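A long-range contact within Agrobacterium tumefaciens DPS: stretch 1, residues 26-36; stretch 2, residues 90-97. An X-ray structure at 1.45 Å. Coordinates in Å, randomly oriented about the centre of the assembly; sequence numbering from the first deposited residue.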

# COMPACT_ATOMS: atom_id res chain seq x y z
N LEU A 26 -4.39 34.14 2.25
CA LEU A 26 -3.88 33.31 1.16
C LEU A 26 -2.59 33.88 0.59
O LEU A 26 -1.67 33.14 0.28
CB LEU A 26 -4.97 33.26 0.08
CG LEU A 26 -4.61 32.47 -1.20
CD1 LEU A 26 -4.34 31.01 -0.82
CD2 LEU A 26 -5.76 32.56 -2.21
N ALA A 27 -2.54 35.21 0.46
CA ALA A 27 -1.34 35.81 -0.19
C ALA A 27 -0.10 35.57 0.68
O ALA A 27 0.98 35.26 0.13
CB ALA A 27 -1.54 37.34 -0.34
N SER A 28 -0.20 35.74 1.99
CA SER A 28 0.98 35.49 2.84
C SER A 28 1.32 34.03 2.95
O SER A 28 2.50 33.70 3.14
CB SER A 28 0.78 36.13 4.22
OG SER A 28 0.87 37.56 4.13
N VAL A 29 0.32 33.14 2.88
CA VAL A 29 0.61 31.68 2.94
C VAL A 29 1.28 31.27 1.64
O VAL A 29 2.27 30.49 1.69
CB VAL A 29 -0.74 30.93 3.09
CG1 VAL A 29 -0.57 29.42 2.81
CG2 VAL A 29 -1.33 31.13 4.51
N ILE A 30 0.85 31.76 0.47
CA ILE A 30 1.57 31.44 -0.76
C ILE A 30 3.00 31.97 -0.71
O ILE A 30 3.98 31.29 -1.11
CB ILE A 30 0.85 31.97 -1.99
CG1 ILE A 30 -0.51 31.24 -2.16
CG2 ILE A 30 1.68 31.85 -3.27
CD1 ILE A 30 -1.49 31.89 -3.15
N ASP A 31 3.19 33.23 -0.27
CA ASP A 31 4.58 33.77 -0.18
C ASP A 31 5.38 32.88 0.74
O ASP A 31 6.53 32.53 0.43
CB ASP A 31 4.43 35.23 0.29
CG ASP A 31 5.74 35.98 0.37
OD1 ASP A 31 6.84 35.46 0.14
OD2 ASP A 31 5.73 37.19 0.65
N LEU A 32 4.83 32.49 1.90
CA LEU A 32 5.59 31.62 2.80
C LEU A 32 5.93 30.28 2.15
O LEU A 32 7.01 29.77 2.43
CB LEU A 32 4.77 31.41 4.12
CG LEU A 32 5.62 30.82 5.26
CD1 LEU A 32 6.63 31.91 5.69
CD2 LEU A 32 4.74 30.49 6.44
N ALA A 33 5.01 29.77 1.31
CA ALA A 33 5.35 28.51 0.62
C ALA A 33 6.55 28.74 -0.28
O ALA A 33 7.44 27.87 -0.36
CB ALA A 33 4.13 28.05 -0.19
N LEU A 34 6.62 29.87 -1.01
CA LEU A 34 7.78 30.13 -1.88
C LEU A 34 9.03 30.34 -1.04
O LEU A 34 10.10 29.84 -1.44
CB LEU A 34 7.53 31.41 -2.72
CG LEU A 34 6.33 31.29 -3.67
CD1 LEU A 34 6.15 32.62 -4.43
CD2 LEU A 34 6.49 30.15 -4.67
N VAL A 35 8.91 31.03 0.09
CA VAL A 35 10.04 31.24 0.98
C VAL A 35 10.63 29.93 1.45
O VAL A 35 11.85 29.75 1.59
CB VAL A 35 9.50 32.07 2.20
CG1 VAL A 35 10.35 31.88 3.39
CG2 VAL A 35 9.44 33.56 1.78
N THR A 36 9.74 28.98 1.81
CA THR A 36 10.17 27.70 2.35
C THR A 36 11.07 26.94 1.38
O THR A 36 12.10 26.42 1.83
CB THR A 36 8.90 26.91 2.72
OG1 THR A 36 8.18 27.65 3.74
CG2 THR A 36 9.21 25.56 3.31
N THR A 90 -0.37 41.80 -1.98
CA THR A 90 -1.10 41.54 -0.74
C THR A 90 -0.34 40.90 0.38
O THR A 90 -0.73 41.01 1.54
CB THR A 90 -2.33 40.68 -1.15
OG1 THR A 90 -3.06 41.35 -2.22
CG2 THR A 90 -3.30 40.48 0.02
N THR A 91 0.81 40.31 0.04
CA THR A 91 1.62 39.68 1.09
C THR A 91 2.04 40.64 2.19
O THR A 91 2.28 41.81 1.87
CB THR A 91 2.85 38.94 0.52
OG1 THR A 91 3.54 38.32 1.60
CG2 THR A 91 3.79 39.95 -0.20
N LYS A 92 2.14 40.15 3.42
CA LYS A 92 2.64 40.95 4.54
C LYS A 92 4.09 40.61 4.85
O LYS A 92 4.67 41.22 5.78
CB LYS A 92 1.81 40.77 5.82
CG LYS A 92 0.39 41.27 5.67
CD LYS A 92 0.18 42.49 4.86
CE LYS A 92 0.78 43.82 5.17
NZ LYS A 92 0.30 44.90 4.23
N LEU A 93 4.72 39.69 4.08
CA LEU A 93 6.07 39.30 4.40
C LEU A 93 7.12 40.15 3.69
O LEU A 93 6.92 40.53 2.55
CB LEU A 93 6.30 37.82 3.98
CG LEU A 93 5.23 36.89 4.56
CD1 LEU A 93 5.69 35.49 4.15
CD2 LEU A 93 5.14 37.00 6.08
N LYS A 94 8.18 40.42 4.43
CA LYS A 94 9.28 41.14 3.77
C LYS A 94 10.01 40.17 2.83
O LYS A 94 10.10 38.97 3.11
CB LYS A 94 10.31 41.51 4.84
CG LYS A 94 10.35 41.00 6.21
CD LYS A 94 10.02 39.58 6.63
CE LYS A 94 8.58 39.45 7.07
NZ LYS A 94 7.85 38.21 6.84
N ALA A 95 10.53 40.72 1.74
CA ALA A 95 11.29 39.91 0.79
C ALA A 95 12.36 39.09 1.47
O ALA A 95 13.15 39.47 2.35
CB ALA A 95 11.98 40.88 -0.21
N TYR A 96 12.39 37.79 1.02
CA TYR A 96 13.36 36.87 1.62
C TYR A 96 14.73 37.12 1.03
O TYR A 96 14.91 37.27 -0.19
CB TYR A 96 12.89 35.40 1.28
CG TYR A 96 13.59 34.39 2.14
CD1 TYR A 96 13.14 34.09 3.44
CD2 TYR A 96 14.74 33.74 1.68
CE1 TYR A 96 13.77 33.18 4.26
CE2 TYR A 96 15.38 32.83 2.52
CZ TYR A 96 14.92 32.54 3.78
OH TYR A 96 15.53 31.65 4.63
N PRO A 97 15.76 37.12 1.88
CA PRO A 97 17.12 37.39 1.36
C PRO A 97 17.66 36.30 0.47
O PRO A 97 17.60 35.13 0.87
CB PRO A 97 17.93 37.62 2.61
CG PRO A 97 17.23 36.83 3.70
CD PRO A 97 15.75 36.97 3.33
O HOH W 1 -1.31 38.97 3.40
O HOH W 2 7.83 38.91 0.35
O HOH W 3 8.85 36.56 1.93

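A buried carboxylate, Asp31, is the most unusual feature of this contact: in the middle of a helix it serves a loop residue directly and lies within reach of two waters that touch the same loop. Its chi1 is t and its CA-to-CB bond points toward the second stretch, so the carboxylate is delivered straight to Thr91, whose OG1 donates to Asp31 OD2 at 2.6 Å. Thr91 is the first residue to leave helical geometry after its own helix, and its hydroxyl works twice: Leu93 N donates back to Thr91 OG1 at 3.1 Å, nearly straight at 172°. The hydroxyl donates its proton in the bond to Asp31 OD2 while its oxygen accepts from Leu93 N, both roles a hydroxyl can fill at once.

One helical turn earlier, Ser28 plays the double role that Thr91 plays across the contact. Lys92 N donates to Ser28 OG at 3.0 Å, and Ser28 OG in turn donates to water 1 at 2.7 Å, which donates to Thr90 O at 2.8 Å. Ser28 thus meets the loop amide of Lys92 directly and, through water 1, the carbonyl of Thr90, the residue just before the chain leaves helical geometry. Beside it, Ala27 puts only a methyl here, Ala27 CB lying 3.5 Å from Thr90 CB, beside the closest approach of the backbones, Ser28 CA to Thr91 CA at 4.6 Å; Lys92 meanwhile leads its long chain away.

The apolar share follows the same helix. Leu93 points toward it and gives up the largest area of any residue here, 77 Å², its CD1 4.0 Å from Leu32 CD1; the leucine also lies against the carboxylate, Leu93 CB 3.4 Å from Asp31 OD2. Farther along, Val35 CG1 packs obliquely against the Tyr96 ring, 3.6 Å from Tyr96 CD1, while the tyrosine hydroxyl is hydrogen-bonded elsewhere in the structure. The rule is polar anchors at Ser28 and Asp31, with apolar packing by Leu32 and Val35 farther along the helix.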